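Long-range contact in uncharacterized conserved (Bdellovibrio bacteriovorus, PDB 7O21), which probably acts as a YkuD-family LD-carboxypeptidase that edits cell-wall peptidoglycan, an activity linked to the curved shape of this predatory bacterium: residues Gly60-Gln64 with His187-Arg191. Where two conformers were deposited one is given. Numbering follows the deposited sequence.
Sequences GEQIQ and HDKRR
This is a small interdomain contact, mostly through side chains: the type II' turn of the beta-hairpin 52-59/62-73 (Gly60 at i+1, Glu61 at i+2) and the strand after it, in the L,D-transpeptidase (YkuD) catalytic domain, face the first turns of helix 184-206, the long N-terminal helix of the NTF2-like domain. Strand 62-64 and helix 187-191 run at 133° with axes 10.7 Å apart, and the nearest CA pairs are Gln62-Asp188 at 8.2 Å and Glu61-Arg191 at 9.0 Å; about 205 Å² is buried. Gly60 has phi/psi 62/-126, Glu61 -82/-9, and from Gln62 the backbone is extended. On the helix, His187 and Arg191 sit one turn apart and both direct CB toward the strand. Arg191, t at chi1 and chi2, carries CD to 3.3 Å from Glu61 O; the p turn at chi3 then swings the guanidinium so that Glu61 CB lies over one face. Within the helix Asp188 (chi1 t) holds that group: Arg191 NH2 donates to Asp188 OD1 at 2.8 Å in a salt bridge. Glu61 OE1 adds a long one to Arg191 NH1 (3.8 Å), out of the guanidinium plane, so purely electrostatic. Gln62 points CB away but folds back (m, p), bringing NE2 to 4.1 Å from Asp188 OD1. Beside the charged network, one residue further along the strand, Ile63 CD1 lies 3.9 Å from His187 CE1, carbon to carbon. The N-terminal segment fills in beside both: His187 NE2 hydrogen-bonds Leu30 O, Arg191 NH1 bonds Gln32 OE1, and Ile63 packs on Leu26 and Leu30, so strands 26-27 and 30-32 line the junction between strand 62-73 and helix 184-206.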
# COMPACT_ATOMS: atom_id res chain seq x y z
N GLY A 60 26.03 5.77 14.78
CA GLY A 60 26.47 4.40 14.95
C GLY A 60 25.35 3.56 15.52
O GLY A 60 24.24 3.51 14.98
N GLU A 61 25.64 2.88 16.63
CA GLU A 61 24.64 2.11 17.36
C GLU A 61 23.81 2.98 18.29
O GLU A 61 22.83 2.48 18.86
CB GLU A 61 25.32 1.03 18.21
CG GLU A 61 26.14 0.03 17.42
CD GLU A 61 26.62 -1.12 18.29
OE1 GLU A 61 26.23 -2.28 18.01
OE2 GLU A 61 27.36 -0.87 19.26
N GLN A 62 24.18 4.24 18.46
CA GLN A 62 23.46 5.16 19.32
C GLN A 62 22.49 6.01 18.51
O GLN A 62 22.45 5.95 17.28
CB GLN A 62 24.44 6.06 20.09
CG GLN A 62 25.08 5.41 21.31
CD GLN A 62 26.03 4.30 20.95
OE1 GLN A 62 26.95 4.49 20.16
NE2 GLN A 62 25.81 3.11 21.52
N ILE A 63 21.68 6.77 19.23
CA ILE A 63 20.77 7.73 18.63
C ILE A 63 21.05 9.08 19.28
O ILE A 63 21.48 9.15 20.44
CB ILE A 63 19.28 7.33 18.80
CG1 ILE A 63 18.88 7.37 20.28
CG2 ILE A 63 19.02 5.97 18.17
CD1 ILE A 63 17.41 7.11 20.53
N GLN A 64 20.77 10.15 18.55
CA GLN A 64 21.04 11.50 19.04
C GLN A 64 19.88 12.40 18.64
O GLN A 64 19.50 12.42 17.47
CB GLN A 64 22.34 12.02 18.42
CG GLN A 64 22.81 13.36 18.97
CD GLN A 64 24.18 13.74 18.45
OE1 GLN A 64 24.83 12.97 17.75
NE2 GLN A 64 24.63 14.94 18.80
N HIS A 187 19.07 2.86 28.51
CA HIS A 187 18.75 2.77 27.08
C HIS A 187 19.64 1.74 26.39
O HIS A 187 19.15 0.89 25.63
CB HIS A 187 18.92 4.13 26.40
CG HIS A 187 18.25 4.22 25.07
ND1 HIS A 187 18.89 3.91 23.89
CD2 HIS A 187 16.99 4.58 24.73
CE1 HIS A 187 18.06 4.08 22.88
NE2 HIS A 187 16.90 4.48 23.37
N ASP A 188 20.94 1.79 26.66
CA ASP A 188 21.85 0.83 26.04
C ASP A 188 21.56 -0.59 26.50
O ASP A 188 21.67 -1.54 25.71
CB ASP A 188 23.31 1.20 26.32
CG ASP A 188 24.27 0.32 25.55
OD1 ASP A 188 24.34 0.46 24.32
OD2 ASP A 188 24.93 -0.54 26.18
N LYS A 189 21.18 -0.75 27.76
CA LYS A 189 20.83 -2.08 28.25
C LYS A 189 19.64 -2.63 27.48
O LYS A 189 19.67 -3.77 27.00
CB LYS A 189 20.54 -2.02 29.75
CG LYS A 189 20.27 -3.38 30.39
CD LYS A 189 18.78 -3.64 30.52
CE LYS A 189 18.51 -4.99 31.19
NZ LYS A 189 19.33 -6.10 30.62
N ARG A 190 18.59 -1.82 27.33
CA ARG A 190 17.42 -2.24 26.56
C ARG A 190 17.77 -2.53 25.11
O ARG A 190 17.29 -3.51 24.53
CB ARG A 190 16.34 -1.17 26.64
CG ARG A 190 15.84 -0.93 28.05
CD ARG A 190 14.58 -0.10 28.05
NE ARG A 190 14.18 0.24 29.41
CZ ARG A 190 12.96 0.63 29.75
NH1 ARG A 190 12.01 0.72 28.83
NH2 ARG A 190 12.69 0.93 31.01
N ARG A 191 18.60 -1.68 24.50
CA ARG A 191 19.01 -1.93 23.12
C ARG A 191 19.74 -3.26 22.99
O ARG A 191 19.45 -4.05 22.08
CB ARG A 191 19.89 -0.78 22.61
CG ARG A 191 20.27 -0.88 21.14
CD ARG A 191 21.35 0.13 20.73
NE ARG A 191 22.59 -0.05 21.49
CZ ARG A 191 23.46 -1.03 21.29
NH1 ARG A 191 23.24 -1.92 20.33
NH2 ARG A 191 24.55 -1.11 22.04